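Local structure of UPF0311 protein CA_C3321 (Clostridium acetobutylicum ATCC 824, 3G7G) at residues Glu13-Ile25 with Gln37-Phe51. The protein is of unknown function but belongs to the UPF0311 (DUF3237) family and folds into an eight-stranded antiparallel beta barrel. Numbering follows the deposited sequence.
Sequences EVFSITITVDKPI and QLIPIISGKVSGNNF
F15 and F51 form an offset stack, in nearly parallel planes, at one end of the antiparallel hairpin that opens this beta barrel. CE2 of F51 lies 3.5 Å above the F15 ring, over its centre. Large flat rings suit this buried spot, where M134 touches both and F154 stacks on F15; chi1 of F15 (60°) sets CG between backbone N and carbonyl carbon, laying one ring face against F51. CG1 of V46 meets CD1 of F15, CG2 lying alongside CG1 of I17. S16 with S47 and T18 with K45 exchange backbone bonds, N of S16 reaching O of S47 at 2.7 Å. Along this ladder apolar I17, I19, V21, I41 and V46 share one face, which meets V55 and I79; polar S16, T18, T20, S43, K45 and S47 suit the other, partly or fully exposed. G44, opposite I19 and lacking a side chain, brings CA within 3.1 Å of T18 O. At the classic beta bulge I42 and S43 both face T20, whose O accepts a bond from I42 N and a weak one from S43 N. Beyond, D22 N bonds P40 O, and I25 and L38 exchange backbone bonds. Past the stack, one water donates to V14 O (2.6 Å) and N49 O.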
ATOM      1  N   GLU A  13       0.003 -15.047  21.883  1.00 40.25           N
ATOM      2  CA  GLU A  13       1.367 -14.533  21.723  1.00 40.14           C
ATOM      3  C   GLU A  13       2.176 -15.559  20.941  1.00 38.29           C
ATOM      4  O   GLU A  13       2.191 -16.720  21.293  1.00 38.56           O
ATOM      5  CB  GLU A  13       2.070 -14.228  23.058  1.00 40.31           C
ATOM      6  CG  GLU A  13       3.294 -13.276  22.850  1.00 41.54           C
ATOM      7  CD  GLU A  13       4.096 -12.991  24.125  1.00 43.52           C
ATOM      8  OE1 GLU A  13       3.475 -12.769  25.198  1.00 47.55           O
ATOM      9  OE2 GLU A  13       5.358 -12.960  24.040  1.00 49.40           O
ATOM     10  N   VAL A  14       2.845 -15.135  19.882  1.00 36.32           N
ATOM     11  CA  VAL A  14       3.569 -16.075  19.046  1.00 35.23           C
ATOM     12  C   VAL A  14       5.072 -16.013  19.278  1.00 33.95           C
ATOM     13  O   VAL A  14       5.712 -17.049  19.361  1.00 34.40           O
ATOM     14  CB  VAL A  14       3.193 -15.957  17.546  1.00 35.47           C
ATOM     15  CG1 VAL A  14       1.749 -16.411  17.351  1.00 35.86           C
ATOM     16  CG2 VAL A  14       3.393 -14.576  17.022  1.00 34.77           C
ATOM     17  N   PHE A  15       5.627 -14.816  19.411  1.00 32.10           N
ATOM     18  CA  PHE A  15       7.036 -14.639  19.707  1.00 31.29           C
ATOM     19  C   PHE A  15       7.279 -13.171  20.007  1.00 29.97           C
ATOM     20  O   PHE A  15       6.382 -12.340  19.877  1.00 28.24           O
ATOM     21  CB  PHE A  15       7.923 -15.096  18.542  1.00 30.65           C
ATOM     22  CG  PHE A  15       7.671 -14.333  17.244  1.00 31.11           C
ATOM     23  CD1 PHE A  15       8.484 -13.281  16.873  1.00 27.62           C
ATOM     24  CD2 PHE A  15       6.637 -14.696  16.407  1.00 32.32           C
ATOM     25  CE1 PHE A  15       8.269 -12.591  15.698  1.00 30.15           C
ATOM     26  CE2 PHE A  15       6.404 -14.007  15.215  1.00 32.11           C
ATOM     27  CZ  PHE A  15       7.231 -12.958  14.862  1.00 31.81           C
ATOM     28  N   SER A  16       8.487 -12.874  20.445  1.00 29.96           N
ATOM     29  CA  SER A  16       8.954 -11.519  20.687  1.00 31.23           C
ATOM     30  C   SER A  16      10.212 -11.299  19.904  1.00 30.96           C
ATOM     31  O   SER A  16      10.933 -12.251  19.579  1.00 29.44           O
ATOM     32  CB  SER A  16       9.320 -11.348  22.154  1.00 31.66           C
ATOM     33  OG  SER A  16       8.206 -11.635  22.969  1.00 35.79           O
ATOM     34  N   ILE A  17      10.516 -10.040  19.649  1.00 31.49           N
ATOM     35  CA  ILE A  17      11.832  -9.682  19.129  1.00 31.96           C
ATOM     36  C   ILE A  17      12.348  -8.530  19.969  1.00 32.45           C
ATOM     37  O   ILE A  17      11.618  -7.580  20.204  1.00 32.37           O
ATOM     38  CB  ILE A  17      11.795  -9.287  17.639  1.00 31.71           C
ATOM     39  CG1 ILE A  17      11.048 -10.337  16.823  1.00 31.99           C
ATOM     40  CG2 ILE A  17      13.210  -9.132  17.093  1.00 32.44           C
ATOM     41  CD1 ILE A  17      10.963 -10.041  15.332  1.00 30.06           C
ATOM     42  N   THR A  18      13.585  -8.639  20.460  1.00 32.90           N
ATOM     43  CA  THR A  18      14.258  -7.488  21.050  1.00 33.33           C
ATOM     44  C   THR A  18      15.271  -6.988  20.037  1.00 33.26           C
ATOM     45  O   THR A  18      16.162  -7.725  19.644  1.00 32.47           O
ATOM     46  CB  THR A  18      14.927  -7.835  22.370  1.00 33.63           C
ATOM     47  OG1 THR A  18      13.944  -8.373  23.243  1.00 35.10           O
ATOM     48  CG2 THR A  18      15.530  -6.594  23.015  1.00 33.10           C
ATOM     49  N   ILE A  19      15.110  -5.741  19.616  1.00 33.22           N
ATOM     50  CA  ILE A  19      15.894  -5.151  18.552  1.00 33.77           C
ATOM     51  C   ILE A  19      16.795  -4.030  19.058  1.00 33.31           C
ATOM     52  O   ILE A  19      16.344  -3.156  19.782  1.00 33.75           O
ATOM     53  CB  ILE A  19      14.950  -4.518  17.480  1.00 33.72           C
ATOM     54  CG1 ILE A  19      14.189  -5.600  16.725  1.00 35.51           C
ATOM     55  CG2 ILE A  19      15.729  -3.711  16.492  1.00 33.50           C
ATOM     56  CD1 ILE A  19      13.043  -5.067  15.881  1.00 35.71           C
ATOM     57  N   THR A  20      18.047  -4.041  18.618  1.00 33.27           N
ATOM     58  CA  THR A  20      18.966  -2.940  18.797  1.00 33.75           C
ATOM     59  C   THR A  20      18.950  -2.126  17.509  1.00 33.54           C
ATOM     60  O   THR A  20      19.119  -2.657  16.421  1.00 32.89           O
ATOM     61  CB  THR A  20      20.401  -3.455  19.083  1.00 34.05           C
ATOM     62  OG1 THR A  20      20.385  -4.328  20.224  1.00 34.22           O
ATOM     63  CG2 THR A  20      21.371  -2.328  19.350  1.00 32.31           C
ATOM     64  N   VAL A  21      18.748  -0.824  17.644  1.00 34.16           N
ATOM     65  CA  VAL A  21      18.752   0.077  16.505  1.00 34.73           C
ATOM     66  C   VAL A  21      19.908   1.070  16.587  1.00 35.46           C
ATOM     67  O   VAL A  21      20.344   1.445  17.676  1.00 35.20           O
ATOM     68  CB  VAL A  21      17.437   0.868  16.405  1.00 34.74           C
ATOM     69  CG1 VAL A  21      16.257  -0.067  16.212  1.00 33.24           C
ATOM     70  CG2 VAL A  21      17.244   1.761  17.628  1.00 34.81           C
ATOM     71  N   ASP A  22      20.390   1.499  15.419  1.00 35.73           N
ATOM     72  CA  ASP A  22      21.378   2.567  15.349  1.00 35.88           C
ATOM     73  C   ASP A  22      20.708   3.938  15.584  1.00 36.08           C
ATOM     74  O   ASP A  22      19.491   4.043  15.833  1.00 35.50           O
ATOM     75  CB  ASP A  22      22.091   2.518  13.996  1.00 36.27           C
ATOM     76  CG  ASP A  22      23.565   2.893  14.078  1.00 38.06           C
ATOM     77  OD1 ASP A  22      23.924   3.809  14.853  1.00 43.08           O
ATOM     78  OD2 ASP A  22      24.368   2.271  13.351  1.00 39.51           O
ATOM     79  N   LYS A  23      21.512   4.994  15.537  1.00 36.33           N
ATOM     80  CA  LYS A  23      20.990   6.343  15.617  1.00 36.70           C
ATOM     81  C   LYS A  23      20.180   6.648  14.357  1.00 35.67           C
ATOM     82  O   LYS A  23      20.517   6.150  13.291  1.00 34.78           O
ATOM     83  CB  LYS A  23      22.138   7.356  15.764  1.00 37.44           C
ATOM     84  CG  LYS A  23      22.989   7.601  14.501  1.00 40.11           C
ATOM     85  CD  LYS A  23      24.150   8.658  14.732  1.00 40.62           C
ATOM     86  CE  LYS A  23      23.662   9.954  15.396  1.00 43.06           C
ATOM     87  NZ  LYS A  23      24.624  11.111  15.268  1.00 45.05           N
ATOM     88  N   PRO A  24      19.122   7.471  14.484  1.00 34.91           N
ATOM     89  CA  PRO A  24      18.291   7.840  13.350  1.00 34.42           C
ATOM     90  C   PRO A  24      19.095   8.487  12.249  1.00 33.87           C
ATOM     91  O   PRO A  24      20.048   9.196  12.553  1.00 33.35           O
ATOM     92  CB  PRO A  24      17.370   8.896  13.926  1.00 34.60           C
ATOM     93  CG  PRO A  24      17.314   8.595  15.382  1.00 35.87           C
ATOM     94  CD  PRO A  24      18.653   8.098  15.731  1.00 34.71           C
ATOM     95  N   ILE A  25      18.706   8.247  10.997  1.00 32.86           N
ATOM     96  CA  ILE A  25      19.203   9.012   9.874  1.00 32.74           C
ATOM     97  C   ILE A  25      18.132  10.032   9.579  1.00 32.32           C
ATOM     98  O   ILE A  25      17.126   9.724   8.947  1.00 31.81           O
ATOM     99  CB  ILE A  25      19.485   8.145   8.634  1.00 32.32           C
ATOM    100  CG1 ILE A  25      20.506   7.076   8.964  1.00 32.19           C
ATOM    101  CG2 ILE A  25      20.017   9.020   7.492  1.00 32.02           C
ATOM    102  CD1 ILE A  25      20.551   5.932   7.979  1.00 33.89           C
ATOM    103  N   GLN A  37      12.715  10.180   9.280  1.00 28.19           N
ATOM    104  CA  GLN A  37      14.004   9.583   9.555  1.00 29.51           C
ATOM    105  C   GLN A  37      13.987   8.095   9.244  1.00 28.87           C
ATOM    106  O   GLN A  37      12.942   7.461   9.335  1.00 27.91           O
ATOM    107  CB  GLN A  37      14.378   9.771  11.037  1.00 29.87           C
ATOM    108  CG  GLN A  37      13.187   9.668  11.927  1.00 33.06           C
ATOM    109  CD  GLN A  37      13.493   9.821  13.386  1.00 33.67           C
ATOM    110  OE1 GLN A  37      14.373  10.586  13.769  1.00 38.38           O
ATOM    111  NE2 GLN A  37      12.746   9.088  14.224  1.00 36.72           N
ATOM    112  N   LEU A  38      15.165   7.558   8.927  1.00 28.91           N
ATOM    113  CA  LEU A  38      15.377   6.119   8.711  1.00 28.88           C
ATOM    114  C   LEU A  38      16.189   5.548   9.874  1.00 29.33           C
ATOM    115  O   LEU A  38      17.271   6.056  10.191  1.00 28.19           O
ATOM    116  CB  LEU A  38      16.127   5.890   7.414  1.00 28.23           C
ATOM    117  CG  LEU A  38      15.516   6.538   6.178  1.00 28.93           C
ATOM    118  CD1 LEU A  38      16.441   6.403   4.957  1.00 28.63           C
ATOM    119  CD2 LEU A  38      14.143   5.924   5.932  1.00 29.16           C
ATOM    120  N   ILE A  39      15.649   4.520  10.524  1.00 29.94           N
ATOM    121  CA  ILE A  39      16.304   3.878  11.658  1.00 30.19           C
ATOM    122  C   ILE A  39      16.851   2.514  11.243  1.00 30.36           C
ATOM    123  O   ILE A  39      16.075   1.595  10.967  1.00 30.57           O
ATOM    124  CB  ILE A  39      15.356   3.673  12.841  1.00 30.83           C
ATOM    125  CG1 ILE A  39      14.575   4.948  13.126  1.00 31.23           C
ATOM    126  CG2 ILE A  39      16.150   3.181  14.069  1.00 30.48           C
ATOM    127  CD1 ILE A  39      15.294   5.924  13.919  1.00 31.86           C
ATOM    128  N   PRO A  40      18.192   2.382  11.161  1.00 30.50           N
ATOM    129  CA  PRO A  40      18.784   1.074  10.898  1.00 30.22           C
ATOM    130  C   PRO A  40      18.583   0.123  12.063  1.00 30.45           C
ATOM    131  O   PRO A  40      18.587   0.565  13.211  1.00 30.33           O
ATOM    132  CB  PRO A  40      20.269   1.387  10.653  1.00 30.70           C
ATOM    133  CG  PRO A  40      20.331   2.881  10.394  1.00 29.89           C
ATOM    134  CD  PRO A  40      19.215   3.445  11.230  1.00 30.26           C
ATOM    135  N   ILE A  41      18.371  -1.158  11.754  1.00 30.29           N
ATOM    136  CA  ILE A  41      18.241  -2.201  12.774  1.00 30.75           C
ATOM    137  C   ILE A  41      19.586  -2.934  12.825  1.00 30.68           C
ATOM    138  O   ILE A  41      19.967  -3.586  11.877  1.00 31.41           O
ATOM    139  CB  ILE A  41      17.053  -3.165  12.474  1.00 30.68           C
ATOM    140  CG1 ILE A  41      15.729  -2.382  12.456  1.00 31.49           C
ATOM    141  CG2 ILE A  41      16.964  -4.266  13.545  1.00 30.65           C
ATOM    142  CD1 ILE A  41      14.570  -3.057  11.625  1.00 31.08           C
ATOM    143  N   ILE A  42      20.345  -2.783  13.904  1.00 31.43           N
ATOM    144  CA  ILE A  42      21.675  -3.399  13.962  1.00 31.51           C
ATOM    145  C   ILE A  42      21.529  -4.909  14.126  1.00 31.07           C
ATOM    146  O   ILE A  42      22.226  -5.690  13.496  1.00 30.79           O
ATOM    147  CB  ILE A  42      22.537  -2.848  15.119  1.00 32.99           C
ATOM    148  CG1 ILE A  42      22.721  -1.324  15.008  1.00 32.97           C
ATOM    149  CG2 ILE A  42      23.918  -3.543  15.144  1.00 32.34           C
ATOM    150  CD1 ILE A  42      23.242  -0.685  16.306  1.00 32.71           C
ATOM    151  N   SER A  43      20.616  -5.323  14.990  1.00 30.70           N
ATOM    152  CA  SER A  43      20.553  -6.723  15.381  1.00 30.59           C
ATOM    153  C   SER A  43      19.281  -6.932  16.146  1.00 29.84           C
ATOM    154  O   SER A  43      18.595  -5.979  16.457  1.00 29.15           O
ATOM    155  CB  SER A  43      21.748  -7.082  16.258  1.00 30.63           C
ATOM    156  OG  SER A  43      21.677  -6.388  17.503  1.00 33.33           O
ATOM    157  N   GLY A  44      18.986  -8.188  16.473  1.00 29.90           N
ATOM    158  CA  GLY A  44      17.778  -8.512  17.176  1.00 29.79           C
ATOM    159  C   GLY A  44      17.666  -9.987  17.445  1.00 31.02           C
ATOM    160  O   GLY A  44      18.083 -10.840  16.634  1.00 30.52           O
ATOM    161  N   LYS A  45      17.083 -10.291  18.595  1.00 31.36           N
ATOM    162  CA  LYS A  45      16.930 -11.646  19.012  1.00 31.99           C
ATOM    163  C   LYS A  45      15.464 -12.014  19.026  1.00 31.48           C
ATOM    164  O   LYS A  45      14.671 -11.334  19.650  1.00 31.77           O
ATOM    165  CB  LYS A  45      17.530 -11.817  20.402  1.00 32.22           C
ATOM    166  CG  LYS A  45      17.312 -13.200  20.961  1.00 34.48           C
ATOM    167  CD  LYS A  45      18.272 -13.461  22.120  1.00 34.24           C
ATOM    168  CE  LYS A  45      17.838 -14.645  22.953  1.00 36.27           C
ATOM    169  NZ  LYS A  45      18.646 -14.646  24.224  1.00 37.87           N
ATOM    170  N   VAL A  46      15.129 -13.119  18.360  1.00 30.68           N
ATOM    171  CA  VAL A  46      13.767 -13.594  18.229  1.00 30.00           C
ATOM    172  C   VAL A  46      13.574 -14.714  19.250  1.00 29.69           C
ATOM    173  O   VAL A  46      14.397 -15.628  19.334  1.00 28.92           O
ATOM    174  CB  VAL A  46      13.491 -14.139  16.814  1.00 28.98           C
ATOM    175  CG1 VAL A  46      12.046 -14.627  16.703  1.00 26.61           C
ATOM    176  CG2 VAL A  46      13.849 -13.107  15.749  1.00 27.57           C
ATOM    177  N   SER A  47      12.515 -14.639  20.037  1.00 29.84           N
ATOM    178  CA  SER A  47      12.238 -15.699  20.991  1.00 31.74           C
ATOM    179  C   SER A  47      10.752 -15.948  21.216  1.00 32.41           C
ATOM    180  O   SER A  47       9.908 -15.082  21.065  1.00 32.19           O
ATOM    181  CB  SER A  47      13.001 -15.445  22.293  1.00 31.62           C
ATOM    182  OG  SER A  47      12.609 -14.236  22.886  1.00 34.51           O
ATOM    183  N   GLY A  48      10.424 -17.182  21.530  1.00 34.44           N
ATOM    184  CA  GLY A  48       9.038 -17.605  21.642  1.00 35.13           C
ATOM    185  C   GLY A  48       9.021 -19.098  21.530  1.00 37.11           C
ATOM    186  O   GLY A  48       9.992 -19.706  21.070  1.00 37.37           O
ATOM    187  N   ASN A  49       7.923 -19.697  21.963  1.00 39.43           N
ATOM    188  CA  ASN A  49       7.837 -21.139  22.007  1.00 40.47           C
ATOM    189  C   ASN A  49       7.984 -21.721  20.614  1.00 40.61           C
ATOM    190  O   ASN A  49       7.214 -21.410  19.729  1.00 40.84           O
ATOM    191  CB  ASN A  49       6.519 -21.587  22.641  1.00 41.02           C
ATOM    192  CG  ASN A  49       6.495 -23.077  22.905  1.00 41.43           C
ATOM    193  OD1 ASN A  49       6.100 -23.859  22.035  1.00 46.64           O
ATOM    194  ND2 ASN A  49       6.937 -23.490  24.105  1.00 44.82           N
ATOM    195  N   ASN A  50       8.991 -22.570  20.441  1.00 41.29           N
ATOM    196  CA  ASN A  50       9.406 -23.076  19.131  1.00 41.31           C
ATOM    197  C   ASN A  50       9.547 -21.979  18.076  1.00 41.18           C
ATOM    198  O   ASN A  50       9.208 -22.180  16.909  1.00 42.06           O
ATOM    199  CB  ASN A  50       8.463 -24.177  18.623  1.00 42.17           C
ATOM    200  CG  ASN A  50       8.352 -25.345  19.582  1.00 43.55           C
ATOM    201  OD1 ASN A  50       7.251 -25.736  19.960  1.00 48.47           O
ATOM    202  ND2 ASN A  50       9.485 -25.899  19.993  1.00 44.95           N
ATOM    203  N   PHE A  51      10.066 -20.825  18.482  1.00 40.22           N
ATOM    204  CA  PHE A  51      10.244 -19.729  17.558  1.00 39.46           C
ATOM    205  C   PHE A  51      11.414 -18.888  18.021  1.00 38.74           C
ATOM    206  O   PHE A  51      11.206 -17.830  18.602  1.00 40.13           O
ATOM    207  CB  PHE A  51       8.948 -18.893  17.471  1.00 39.89           C
ATOM    208  CG  PHE A  51       8.756 -18.227  16.157  1.00 39.88           C
ATOM    209  CD1 PHE A  51       7.952 -18.806  15.181  1.00 38.44           C
ATOM    210  CD2 PHE A  51       9.382 -17.012  15.884  1.00 41.17           C
ATOM    211  CE1 PHE A  51       7.789 -18.205  13.956  1.00 40.04           C
ATOM    212  CE2 PHE A  51       9.211 -16.368  14.639  1.00 40.16           C
ATOM    213  CZ  PHE A  51       8.420 -16.965  13.673  1.00 40.90           C
TER
HETATM  214  O   HOH W   1       5.273 -19.563  19.176  1.00 28.99           O